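Local coordinates for protein gamma-glutamylcyclotransferase (Homo sapiens, PDB 3CRY) that catalyses the formation of 5-oxoproline from gamma-glutamyl dipeptides, forms a homodimer and may play a significant role in glutathione homeostasis, at residues A[66-71]-A[137-142]; A[22-25]-A[29-32]; A[78-83]-A[154-159]; A[89-94]-A[121-126]. The protein carries 1 engineered substitution. One frame throughout, in Å; residues are numbered along the deposited sequence.

Contact 1: residues A[66-71]-A[137-142]; sequences GGIATI and PQYKKI. With ACT (acetate ion), chain C.
The ring of Y139 carries I68 over one face and has two polar neighbours at its edge. The methyl CG2 of I68 makes a CH-pi contact, 4.2 Å from the centroid of the Y139 ring and displaced toward the rim. At the edge sit the backbone N of A69 and an oxygen of the bound acetate, the latter in the ring plane. Both reach the phenol hydroxyl. A69 N donates to Y139 OH at 2.9 Å, with an N-H...O angle of 159°. Y139 OH in turn donates to acetate O in a very short bond of 2.5 Å. The methyl CB of A69 packs 3.4 Å from the same Y139 OH. Closer to the helix, the carbonyl O of G67 lies 3.6 Å from CD2 of Y139.

Y139 stands in the first turn of helix 137-149. Its CG is anti to the backbone N (chi1 -171°), which carries the ring off the helix and across to the start of strand 68-74. W64 meets the ring at an inclined angle, and F53 of strand 49-56 also touches it.

Y139 is an inferred substrate-binding residue. The acetate probably comes from the crystallisation liquor. One hydroxyl is held twice: a main-chain N-H donates to it, and it donates to an anion. This is consistent with Y139 binding a carboxylate or carbonyl oxygen of the substrate.

Contact 2: residues A[22-25]-A[29-32]; sequences YGSN and ERIH. With ACT (acetate ion), chain C.
S24 and N25 meet the first turn of helix 28-34 through van der Waals contacts, with no hydrogen bond between the two segments. The carbonyl O of S24 lies 3.4 Å from CG of R30, a residue modelled in two conformers. The side chain of N25 crosses that of I31 at about a right angle. N25 OD1 comes 3.5 Å from CA of I31, and N25 CG packs 3.9 Å from CG1 of I31.

S24 also grips the bound acetate. Its N donates to acetate O at 3.0 Å with an angle of 163°, and its OG donates to the same oxygen at 2.9 Å. S24 OG lies between its backbone N and carbonyl carbon (chi1 61°), which brings both donors to one point.

Further out, N25 ND2 is hydrogen-bonded to Y19 OH, and W84 NE1 donates to the carbonyl O of N25. A leucine in place of N25 would probably leave the Y19 hydroxyl without its amide partner and disturb the packing against I31.

Residues 19-24, the end of strand 16-21 and the loop after it, are inferred to bind substrate. With Y139 OH added, three donors converge on one acetate oxygen. Such a site suits a negatively charged or strongly polar oxygen of the substrate.

Contact 3: residues A[78-83]-A[154-159]; sequences EVWGVV and LEYQEK
W80 and Y156 carry the apolar part of this contact. Strand 78-83 and helix 154-159 run at 106° to each other, and Y156 bridges the distance between them. With chi1 at -172°, CG opposite the backbone N, the Y156 ring reaches out to the strand. CB of W80 sits over the centre of the Y156 ring in a CH-pi contact, 3.7 Å from the centroid. The backbone N of W80 lies over the same ring. Beside it, CD1 of W80 touches CD1 of Y156 at 3.6 Å. The two rings are inclined at 57°, neither stacked nor edge-to-face. V79 CG1 lies 3.8 Å from Y156 OH, and L51 of strand 49-56 also touches Y156.

The direct polar bond is within the strand. W80 NE1 donates to E78 OE2 at 3.2 Å, meeting the carboxylate from above its plane. That carboxylate is also salt-bridged to R45 of strand 39-46.

Water supplies the polar links across the interface. One water donates to the carbonyl O of E78 (2.9 Å) and accepts from K159 NZ (2.7 Å). Another donates to the carbonyl O of W80 (2.8 Å) and accepts from Y156 OH (2.7 Å).

A leucine in place of Y156 would probably take away the flat surface under W80 CB and leave the water on W80 O without its hydroxyl donor. Y156 thus packs its ring on W80 while water gives its buried hydroxyl a polar partner.

Contact 4: residues A[89-94]-A[121-126]; sequences SNLNSL and TCRSYL
This is a helix-on-strand contact in which L91 and L94 of helix 91-97 pack against R123 and Y125 of strand 119-126. R123 also forms backbone hydrogen bonds with L18 and F20 of strand 16-21, so the five-stranded sheet closes on itself as a barrel. The helix lies against the outside of this seam.

L94 meets Y125. Its CG rests 3.4 Å from OH of Y125 and 3.9 Å from CE2 of the same ring. Its CD2 comes to the ring edge, in plane. L91 meets R123. Its CD1 lies over one face of the R123 guanidinium, toward the rim, 3.7 Å from NE of R123. L91 is modelled in two conformations, so this half is less certain.

R123 and Y125 are two residues apart and project from the same side of the strand. The R123 chain is extended from CG to NE (chi2 -178°), which brings the guanidinium level with Y125 OH. The hydroxyl lies at its edge, in plane.

D95 of the helix binds both: OD1 accepts from Y125 OH, and OD2 pairs with R123 NH2. E109 of the second subunit forms a salt bridge with the same NH2. Two acids, one from each subunit, probably balance the charge of R123. The leucines pack on R123 and Y125 while D95 holds their polar ends, and R123 ties the helix and the strand to the dimer partner.

Contacts 1 and 3 are the buried ones. Each brings a helix against a strand by way of one tyrosine. Contacts 2 and 4 are partly buried. Contacts 1 and 2 belong to the inferred substrate pocket: contact 1 has one hydrogen bond across it, contact 2 only packing, and both bind the acetate. Strands 77-87 and 119-126 of contacts 3 and 4 belong to the same five-stranded sheet, and V83 packs on C122. Contact 3 uses an aromatic pair and waters, contact 4 leucines with ionic partners at the subunit interface. Y22 connects the set, packing on A69 and V79 and hydrogen-bonding to Y125 O. Near contacts 1, 2 and 4 lies Q98, the engineered replacement at the proton acceptor position.

Contact 1: residues A[66-71]-A[137-142]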
loop_
_atom_site.group_PDB
_atom_site.type_symbol
_atom_site.label_atom_id
_atom_site.label_comp_id
_atom_site.label_asym_id
_atom_site.label_seq_id
_atom_site.Cartn_x
_atom_site.Cartn_y
_atom_site.Cartn_z
ATOM N N GLY A 66 -22.429 -2.234 1.471
ATOM C CA GLY A 66 -21.884 -1.808 2.761
ATOM C C GLY A 66 -20.388 -1.606 2.615
ATOM O O GLY A 66 -19.840 -1.795 1.519
ATOM N N GLY A 67 -19.734 -1.243 3.710
ATOM C CA GLY A 67 -18.263 -1.051 3.714
ATOM C C GLY A 67 -17.580 -2.367 3.396
ATOM O O GLY A 67 -18.026 -3.442 3.831
ATOM N N ILE A 68 -16.501 -2.306 2.623
ATOM C CA ILE A 68 -15.737 -3.541 2.342
ATOM C C ILE A 68 -14.382 -3.493 3.072
ATOM O O ILE A 68 -13.985 -2.436 3.625
ATOM C CB ILE A 68 -15.619 -3.854 0.834
ATOM C CG1 ILE A 68 -14.933 -2.714 0.078
ATOM C CG2 ILE A 68 -17.035 -4.160 0.226
ATOM C CD1 ILE A 68 -14.735 -3.016 -1.433
ATOM N N ALA A 69 -13.713 -4.644 3.144
ATOM C CA ALA A 69 -12.608 -4.790 4.081
ATOM C C ALA A 69 -11.350 -4.064 3.628
ATOM O O ALA A 69 -11.011 -4.079 2.447
ATOM C CB ALA A 69 -12.283 -6.279 4.309
ATOM N N THR A 70 -10.654 -3.488 4.596
ATOM C CA THR A 70 -9.308 -2.921 4.368
ATOM C C THR A 70 -8.455 -3.102 5.623
ATOM O O THR A 70 -8.958 -3.525 6.673
ATOM C CB THR A 70 -9.382 -1.438 3.913
ATOM O OG1 THR A 70 -8.067 -0.975 3.530
ATOM C CG2 THR A 70 -9.924 -0.534 5.063
ATOM N N ILE A 71 -7.162 -2.825 5.510
ATOM C CA ILE A 71 -6.241 -2.925 6.667
ATOM C C ILE A 71 -5.350 -1.697 6.666
ATOM O O ILE A 71 -5.113 -1.078 5.606
ATOM C CB ILE A 71 -5.381 -4.217 6.652
ATOM C CG1 ILE A 71 -4.576 -4.340 5.337
ATOM C CG2 ILE A 71 -6.280 -5.472 6.885
ATOM C CD1 ILE A 71 -3.612 -5.553 5.252
ATOM N N PRO A 137 -24.738 -7.162 6.396
ATOM C CA PRO A 137 -24.819 -8.501 6.986
ATOM C C PRO A 137 -24.313 -9.615 6.064
ATOM O O PRO A 137 -23.630 -10.538 6.532
ATOM C CB PRO A 137 -26.323 -8.657 7.312
ATOM C CG PRO A 137 -26.773 -7.210 7.580
ATOM C CD PRO A 137 -26.002 -6.403 6.525
ATOM N N GLN A 138 -24.620 -9.527 4.775
ATOM C CA GLN A 138 -24.188 -10.541 3.812
ATOM C C GLN A 138 -22.659 -10.637 3.710
ATOM O O GLN A 138 -22.079 -11.742 3.746
ATOM C CB GLN A 138 -24.851 -10.288 2.459
ATOM C CG GLN A 138 -26.417 -10.333 2.532
ATOM C CD GLN A 138 -27.049 -8.963 2.859
ATOM O OE1 GLN A 138 -26.378 -8.066 3.345
ATOM N NE2 GLN A 138 -28.349 -8.803 2.548
ATOM N N TYR A 139 -22.008 -9.485 3.644
ATOM C CA TYR A 139 -20.543 -9.466 3.571
ATOM C C TYR A 139 -19.921 -9.997 4.860
ATOM O O TYR A 139 -19.005 -10.833 4.818
ATOM C CB TYR A 139 -20.081 -8.046 3.274
ATOM C CG TYR A 139 -18.618 -7.865 2.964
ATOM C CD1 TYR A 139 -18.047 -8.425 1.814
ATOM C CD2 TYR A 139 -17.824 -7.049 3.788
ATOM C CE1 TYR A 139 -16.703 -8.203 1.501
ATOM C CE2 TYR A 139 -16.480 -6.829 3.498
ATOM C CZ TYR A 139 -15.929 -7.411 2.335
ATOM O OH TYR A 139 -14.596 -7.200 2.019
ATOM N N LYS A 140 -20.429 -9.558 6.010
ATOM C CA LYS A 140 -19.980 -10.114 7.291
ATOM C C LYS A 140 -20.139 -11.641 7.327
ATOM O O LYS A 140 -19.232 -12.356 7.768
ATOM C CB LYS A 140 -20.729 -9.432 8.457
ATOM C CG LYS A 140 -20.352 -10.028 9.786
ATOM C CD LYS A 140 -21.106 -9.437 10.964
ATOM C CE LYS A 140 -20.758 -10.244 12.220
ATOM N NZ LYS A 140 -21.489 -9.756 13.434
ATOM N N LYS A 141 -21.302 -12.139 6.899
ATOM C CA LYS A 141 -21.569 -13.567 6.922
ATOM C C LYS A 141 -20.525 -14.336 6.118
ATOM O O LYS A 141 -19.980 -15.334 6.594
ATOM C CB LYS A 141 -22.983 -13.860 6.424
ATOM C CG LYS A 141 -24.052 -13.628 7.487
ATOM C CD LYS A 141 -25.460 -13.878 6.942
ATOM C CE LYS A 141 -26.501 -13.862 8.050
ATOM N NZ LYS A 141 -26.925 -12.488 8.371
ATOM N N ILE A 142 -20.242 -13.860 4.909
ATOM C CA ILE A 142 -19.230 -14.517 4.049
ATOM C C ILE A 142 -17.846 -14.548 4.729
ATOM O O ILE A 142 -17.177 -15.583 4.757
ATOM C CB ILE A 142 -19.176 -13.860 2.657
ATOM C CG1 ILE A 142 -20.496 -14.080 1.904
ATOM C CG2 ILE A 142 -17.970 -14.354 1.838
ATOM C CD1 ILE A 142 -20.778 -15.496 1.470
HETATM C C ACT C . -12.734 -8.206 -0.641
HETATM O O ACT C . -13.453 -8.610 0.310
HETATM O OXT ACT C . -11.833 -9.003 -1.026
HETATM C CH3 ACT C . -12.917 -6.856 -1.293
#

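Contact 2: residues A[22-25]-A[29-32]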
loop_
_atom_site.group_PDB
_atom_site.type_symbol
_atom_site.label_atom_id
_atom_site.label_comp_id
_atom_site.label_asym_id
_atom_site.label_seq_id
_atom_site.Cartn_x
_atom_site.Cartn_y
_atom_site.Cartn_z
ATOM N N TYR A 22 -7.906 -11.315 3.659
ATOM C CA TYR A 22 -8.462 -11.029 4.980
ATOM C C TYR A 22 -9.967 -10.662 4.996
ATOM O O TYR A 22 -10.537 -10.409 6.071
ATOM C CB TYR A 22 -7.629 -9.915 5.644
ATOM C CG TYR A 22 -7.549 -8.648 4.828
ATOM C CD1 TYR A 22 -8.603 -7.699 4.861
ATOM C CD2 TYR A 22 -6.443 -8.391 4.012
ATOM C CE1 TYR A 22 -8.555 -6.548 4.090
ATOM C CE2 TYR A 22 -6.371 -7.202 3.236
ATOM C CZ TYR A 22 -7.434 -6.304 3.284
ATOM O OH TYR A 22 -7.389 -5.152 2.539
ATOM N N GLY A 23 -10.580 -10.598 3.810
ATOM C CA GLY A 23 -11.988 -10.202 3.643
ATOM C C GLY A 23 -12.801 -11.351 3.061
ATOM O O GLY A 23 -12.660 -12.491 3.529
ATOM N N SER A 24 -13.626 -11.077 2.038
ATOM C CA SER A 24 -14.542 -12.119 1.511
ATOM C C SER A 24 -13.770 -13.242 0.829
ATOM O O SER A 24 -14.309 -14.346 0.664
ATOM C CB SER A 24 -15.589 -11.536 0.548
ATOM O OG SER A 24 -14.938 -10.947 -0.565
ATOM N N ASN A 25 -12.522 -12.967 0.429
ATOM C CA ASN A 25 -11.665 -14.044 -0.113
ATOM C C ASN A 25 -11.150 -15.058 0.942
ATOM O O ASN A 25 -10.428 -15.993 0.599
ATOM C CB ASN A 25 -10.517 -13.491 -0.980
ATOM C CG ASN A 25 -10.990 -13.025 -2.370
ATOM O OD1 ASN A 25 -12.033 -13.464 -2.889
ATOM N ND2 ASN A 25 -10.213 -12.136 -2.975
ATOM N N GLU A 29 -15.361 -20.859 -1.638
ATOM C CA GLU A 29 -16.312 -20.719 -2.744
ATOM C C GLU A 29 -16.365 -19.303 -3.329
ATOM O O GLU A 29 -16.608 -19.134 -4.529
ATOM C CB GLU A 29 -17.718 -21.201 -2.379
ATOM C CG GLU A 29 -18.531 -21.560 -3.639
ATOM C CD GLU A 29 -19.963 -21.989 -3.358
ATOM O OE1 GLU A 29 -20.313 -22.174 -2.178
ATOM O OE2 GLU A 29 -20.751 -22.128 -4.329
ATOM N N ARG A 30 -16.100 -18.298 -2.496
ATOM C CA ARG A 30 -16.082 -16.925 -2.967
ATOM C C ARG A 30 -14.854 -16.663 -3.822
ATOM O O ARG A 30 -14.991 -16.150 -4.932
ATOM C CB ARG A 30 -16.167 -15.898 -1.830
ATOM C CG ARG A 30 -15.985 -14.439 -2.293
ATOM C CD ARG A 30 -17.024 -13.976 -3.306
ATOM N NE ARG A 30 -16.630 -12.676 -3.861
ATOM C CZ ARG A 30 -17.412 -11.892 -4.594
ATOM N NH1 ARG A 30 -18.652 -12.257 -4.886
ATOM N NH2 ARG A 30 -16.946 -10.734 -5.027
ATOM N N ILE A 31 -13.660 -16.997 -3.319
ATOM C CA ILE A 31 -12.454 -16.717 -4.115
ATOM C C ILE A 31 -12.469 -17.501 -5.442
ATOM O O ILE A 31 -11.981 -17.017 -6.460
ATOM C CB ILE A 31 -11.113 -16.967 -3.349
ATOM C CG1 ILE A 31 -9.915 -16.334 -4.101
ATOM C CG2 ILE A 31 -10.919 -18.444 -3.008
ATOM C CD1 ILE A 31 -8.557 -16.402 -3.337
ATOM N N HIS A 32 -13.032 -18.708 -5.415
ATOM C CA HIS A 32 -13.084 -19.542 -6.631
ATOM C C HIS A 32 -14.013 -19.042 -7.733
ATOM O O HIS A 32 -13.873 -19.463 -8.902
ATOM C CB HIS A 32 -13.407 -20.986 -6.247
ATOM C CG HIS A 32 -12.211 -21.744 -5.762
ATOM N ND1 HIS A 32 -12.306 -22.974 -5.142
ATOM C CD2 HIS A 32 -10.876 -21.462 -5.837
ATOM C CE1 HIS A 32 -11.090 -23.428 -4.873
ATOM N NE2 HIS A 32 -10.202 -22.535 -5.297
HETATM C C ACT C . -12.734 -8.206 -0.641
HETATM O O ACT C . -13.453 -8.610 0.310
HETATM O OXT ACT C . -11.833 -9.003 -1.026
HETATM C CH3 ACT C . -12.917 -6.856 -1.293
#

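Contact 3: residues A[78-83]-A[154-159]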
loop_
_atom_site.group_PDB
_atom_site.type_symbol
_atom_site.label_atom_id
_atom_site.label_comp_id
_atom_site.label_asym_id
_atom_site.label_seq_id
_atom_site.Cartn_x
_atom_site.Cartn_y
_atom_site.Cartn_z
ATOM N N GLU A 78 -3.382 -6.876 15.217
ATOM C CA GLU A 78 -3.041 -7.918 14.257
ATOM C C GLU A 78 -4.256 -8.271 13.414
ATOM O O GLU A 78 -5.393 -8.001 13.816
ATOM C CB GLU A 78 -2.477 -9.174 14.942
ATOM C CG GLU A 78 -3.466 -9.850 15.861
ATOM C CD GLU A 78 -2.800 -10.825 16.831
ATOM O OE1 GLU A 78 -1.700 -10.518 17.374
ATOM O OE2 GLU A 78 -3.392 -11.901 17.050
ATOM N N VAL A 79 -3.985 -8.839 12.241
ATOM C CA VAL A 79 -5.023 -9.313 11.329
ATOM C C VAL A 79 -4.672 -10.751 10.934
ATOM O O VAL A 79 -3.545 -11.006 10.480
ATOM C CB VAL A 79 -5.093 -8.417 10.056
ATOM C CG1 VAL A 79 -5.990 -9.043 8.984
ATOM C CG2 VAL A 79 -5.603 -7.030 10.409
ATOM N N TRP A 80 -5.617 -11.678 11.116
ATOM C CA TRP A 80 -5.438 -13.053 10.635
ATOM C C TRP A 80 -6.094 -13.223 9.276
ATOM O O TRP A 80 -7.133 -12.617 8.993
ATOM C CB TRP A 80 -6.044 -14.053 11.617
ATOM C CG TRP A 80 -5.181 -14.279 12.846
ATOM C CD1 TRP A 80 -5.206 -13.568 14.014
ATOM C CD2 TRP A 80 -4.184 -15.291 13.007
ATOM N NE1 TRP A 80 -4.286 -14.085 14.905
ATOM C CE2 TRP A 80 -3.644 -15.141 14.307
ATOM C CE3 TRP A 80 -3.695 -16.315 12.183
ATOM C CZ2 TRP A 80 -2.631 -15.978 14.796
ATOM C CZ3 TRP A 80 -2.670 -17.149 12.681
ATOM C CH2 TRP A 80 -2.169 -16.970 13.979
ATOM N N GLY A 81 -5.508 -14.079 8.446
ATOM C CA GLY A 81 -6.080 -14.316 7.139
ATOM C C GLY A 81 -5.647 -15.657 6.577
ATOM O O GLY A 81 -5.013 -16.465 7.264
ATOM N N VAL A 82 -6.000 -15.866 5.312
ATOM C CA VAL A 82 -5.692 -17.099 4.580
ATOM C C VAL A 82 -4.714 -16.753 3.469
ATOM O O VAL A 82 -4.945 -15.797 2.710
ATOM C CB VAL A 82 -6.962 -17.742 3.933
ATOM C CG1 VAL A 82 -6.564 -18.852 2.912
ATOM C CG2 VAL A 82 -7.886 -18.301 5.029
ATOM N N VAL A 83 -3.638 -17.533 3.391
ATOM C CA VAL A 83 -2.682 -17.445 2.283
ATOM C C VAL A 83 -3.113 -18.437 1.203
ATOM O O VAL A 83 -3.245 -19.654 1.467
ATOM C CB VAL A 83 -1.219 -17.696 2.738
ATOM C CG1 VAL A 83 -0.293 -17.621 1.551
ATOM C CG2 VAL A 83 -0.802 -16.651 3.822
ATOM N N LEU A 154 -9.814 -19.407 16.922
ATOM C CA LEU A 154 -11.194 -19.224 17.365
ATOM C C LEU A 154 -11.410 -17.858 18.002
ATOM O O LEU A 154 -12.496 -17.283 17.879
ATOM C CB LEU A 154 -11.646 -20.373 18.303
ATOM C CG LEU A 154 -11.561 -21.796 17.707
ATOM C CD1 LEU A 154 -11.400 -22.830 18.807
ATOM C CD2 LEU A 154 -12.760 -22.166 16.820
ATOM N N GLU A 155 -10.392 -17.319 18.673
ATOM C CA GLU A 155 -10.553 -16.002 19.270
ATOM C C GLU A 155 -10.608 -14.891 18.217
ATOM O O GLU A 155 -11.305 -13.886 18.405
ATOM C CB GLU A 155 -9.516 -15.705 20.350
ATOM C CG GLU A 155 -9.813 -14.415 21.121
ATOM C CD GLU A 155 -11.318 -14.101 21.295
ATOM O OE1 GLU A 155 -11.734 -12.993 20.865
ATOM O OE2 GLU A 155 -12.079 -14.936 21.867
ATOM N N TYR A 156 -9.916 -15.084 17.091
ATOM C CA TYR A 156 -10.058 -14.127 15.993
ATOM C C TYR A 156 -11.447 -14.242 15.367
ATOM O O TYR A 156 -12.054 -13.234 15.010
ATOM C CB TYR A 156 -8.947 -14.279 14.949
ATOM C CG TYR A 156 -8.958 -13.170 13.912
ATOM C CD1 TYR A 156 -8.406 -11.906 14.201
ATOM C CD2 TYR A 156 -9.518 -13.377 12.648
ATOM C CE1 TYR A 156 -8.415 -10.892 13.279
ATOM C CE2 TYR A 156 -9.533 -12.354 11.696
ATOM C CZ TYR A 156 -8.967 -11.105 12.020
ATOM O OH TYR A 156 -8.976 -10.066 11.122
ATOM N N GLN A 157 -11.953 -15.471 15.220
ATOM C CA GLN A 157 -13.321 -15.666 14.766
ATOM C C GLN A 157 -14.354 -14.928 15.645
ATOM O O GLN A 157 -15.311 -14.364 15.119
ATOM C CB GLN A 157 -13.653 -17.156 14.699
ATOM C CG GLN A 157 -12.867 -17.899 13.622
ATOM C CD GLN A 157 -13.404 -19.302 13.401
ATOM O OE1 GLN A 157 -14.626 -19.513 13.228
ATOM N NE2 GLN A 157 -12.502 -20.277 13.420
ATOM N N GLU A 158 -14.140 -14.919 16.967
ATOM C CA GLU A 158 -15.008 -14.158 17.869
ATOM C C GLU A 158 -14.966 -12.648 17.603
ATOM O O GLU A 158 -15.999 -11.976 17.630
ATOM C CB GLU A 158 -14.677 -14.487 19.342
ATOM C CG GLU A 158 -15.127 -15.895 19.748
ATOM C CD GLU A 158 -16.612 -16.133 19.521
ATOM O OE1 GLU A 158 -17.438 -15.346 20.051
ATOM O OE2 GLU A 158 -16.951 -17.092 18.790
ATOM N N LYS A 159 -13.773 -12.117 17.321
ATOM C CA LYS A 159 -13.626 -10.730 16.921
ATOM C C LYS A 159 -14.425 -10.421 15.631
ATOM O O LYS A 159 -15.124 -9.410 15.551
ATOM C CB LYS A 159 -12.150 -10.378 16.714
ATOM C CG LYS A 159 -11.333 -10.258 17.978
ATOM C CD LYS A 159 -9.950 -9.636 17.669
ATOM C CE LYS A 159 -10.017 -8.196 17.078
ATOM N NZ LYS A 159 -8.667 -7.508 17.115
HETATM O O HOH W 1 -7.011 -9.214 15.911
HETATM O O HOH W 2 -9.501 -11.147 8.682
#

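Contact 4: residues A[89-94]-A[121-126]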
loop_
_atom_site.group_PDB
_atom_site.type_symbol
_atom_site.label_atom_id
_atom_site.label_comp_id
_atom_site.label_asym_id
_atom_site.label_seq_id
_atom_site.Cartn_x
_atom_site.Cartn_y
_atom_site.Cartn_z
ATOM N N SER A 89 0.246 -16.268 -13.834
ATOM C CA SER A 89 -0.691 -15.899 -14.914
ATOM C C SER A 89 -1.990 -15.208 -14.443
ATOM O O SER A 89 -2.729 -14.617 -15.264
ATOM C CB SER A 89 -1.057 -17.146 -15.741
ATOM O OG SER A 89 -1.715 -18.104 -14.928
ATOM N N ASN A 90 -2.233 -15.297 -13.132
ATOM C CA ASN A 90 -3.433 -14.805 -12.445
ATOM C C ASN A 90 -3.297 -13.364 -11.912
ATOM O O ASN A 90 -4.305 -12.748 -11.559
ATOM C CB ASN A 90 -3.726 -15.729 -11.249
ATOM C CG ASN A 90 -5.189 -16.127 -11.132
ATOM O OD1 ASN A 90 -6.080 -15.287 -10.949
ATOM N ND2 ASN A 90 -5.440 -17.434 -11.195
ATOM N N LEU A 91 -2.065 -12.850 -11.840
ATOM C CA LEU A 91 -1.730 -11.531 -11.255
ATOM C C LEU A 91 -2.632 -10.398 -11.763
ATOM O O LEU A 91 -3.303 -9.703 -10.986
ATOM C CB LEU A 91 -0.260 -11.176 -11.554
ATOM C CG LEU A 91 0.868 -11.037 -10.518
ATOM C CD1 LEU A 91 0.538 -11.498 -9.120
ATOM C CD2 LEU A 91 2.167 -11.689 -11.006
ATOM N N ASN A 92 -2.636 -10.193 -13.081
ATOM C CA ASN A 92 -3.436 -9.128 -13.658
ATOM C C ASN A 92 -4.931 -9.244 -13.365
ATOM O O ASN A 92 -5.594 -8.235 -13.120
ATOM C CB ASN A 92 -3.172 -9.017 -15.165
ATOM C CG ASN A 92 -1.786 -8.476 -15.457
ATOM O OD1 ASN A 92 -1.178 -7.812 -14.616
ATOM N ND2 ASN A 92 -1.272 -8.767 -16.656
ATOM N N SER A 93 -5.444 -10.470 -13.375
ATOM C CA SER A 93 -6.855 -10.715 -13.079
ATOM C C SER A 93 -7.221 -10.323 -11.645
ATOM O O SER A 93 -8.246 -9.681 -11.408
ATOM C CB SER A 93 -7.206 -12.177 -13.350
ATOM O OG SER A 93 -8.561 -12.419 -13.023
ATOM N N LEU A 94 -6.375 -10.715 -10.692
ATOM C CA LEU A 94 -6.625 -10.425 -9.276
ATOM C C LEU A 94 -6.635 -8.916 -9.035
ATOM O O LEU A 94 -7.513 -8.395 -8.344
ATOM C CB LEU A 94 -5.575 -11.124 -8.407
ATOM C CG LEU A 94 -5.828 -11.191 -6.895
ATOM C CD1 LEU A 94 -7.203 -11.812 -6.549
ATOM C CD2 LEU A 94 -4.676 -11.919 -6.197
ATOM N N THR A 121 6.292 -14.270 2.522
ATOM C CA THR A 121 6.068 -13.017 1.768
ATOM C C THR A 121 4.862 -13.137 0.832
ATOM O O THR A 121 4.826 -14.027 -0.035
ATOM C CB THR A 121 7.332 -12.590 0.987
ATOM O OG1 THR A 121 8.423 -12.474 1.911
ATOM C CG2 THR A 121 7.126 -11.256 0.264
ATOM N N CYS A 122 3.895 -12.222 0.973
ATOM C CA CYS A 122 2.637 -12.306 0.219
ATOM C C CYS A 122 2.240 -11.025 -0.513
ATOM O O CYS A 122 2.532 -9.930 -0.051
ATOM C CB CYS A 122 1.474 -12.624 1.168
ATOM S SG CYS A 122 1.584 -14.213 1.996
ATOM N N ARG A 123 1.541 -11.189 -1.631
ATOM C CA ARG A 123 0.795 -10.081 -2.247
ATOM C C ARG A 123 -0.522 -9.889 -1.475
ATOM O O ARG A 123 -1.150 -10.861 -1.045
ATOM C CB ARG A 123 0.506 -10.421 -3.712
ATOM C CG ARG A 123 -0.088 -9.284 -4.587
ATOM C CD ARG A 123 -0.362 -9.814 -5.999
ATOM N NE ARG A 123 -0.618 -8.759 -6.999
ATOM C CZ ARG A 123 0.347 -8.071 -7.629
ATOM N NH1 ARG A 123 1.631 -8.287 -7.354
ATOM N NH2 ARG A 123 0.030 -7.142 -8.529
ATOM N N SER A 124 -0.913 -8.634 -1.267
ATOM C CA SER A 124 -2.237 -8.311 -0.727
ATOM C C SER A 124 -2.677 -6.961 -1.286
ATOM O O SER A 124 -2.079 -6.469 -2.270
ATOM C CB SER A 124 -2.223 -8.317 0.825
ATOM O OG SER A 124 -3.551 -8.480 1.336
ATOM N N TYR A 125 -3.712 -6.375 -0.672
ATOM C CA TYR A 125 -4.377 -5.146 -1.136
ATOM C C TYR A 125 -4.878 -4.386 0.058
ATOM O O TYR A 125 -5.306 -4.999 1.040
ATOM C CB TYR A 125 -5.589 -5.473 -2.023
ATOM C CG TYR A 125 -5.198 -6.246 -3.266
ATOM C CD1 TYR A 125 -4.850 -5.570 -4.439
ATOM C CD2 TYR A 125 -5.134 -7.645 -3.249
ATOM C CE1 TYR A 125 -4.467 -6.274 -5.586
ATOM C CE2 TYR A 125 -4.750 -8.357 -4.390
ATOM C CZ TYR A 125 -4.418 -7.656 -5.545
ATOM O OH TYR A 125 -4.038 -8.359 -6.654
ATOM N N LEU A 126 -4.818 -3.054 -0.026
ATOM C CA LEU A 126 -5.543 -2.221 0.941
ATOM C C LEU A 126 -6.013 -0.901 0.326
ATOM O O LEU A 126 -5.530 -0.500 -0.749
ATOM C CB LEU A 126 -4.704 -2.022 2.214
ATOM C CG LEU A 126 -3.325 -1.342 2.042
ATOM C CD1 LEU A 126 -3.413 0.144 1.719
ATOM C CD2 LEU A 126 -2.495 -1.570 3.325
#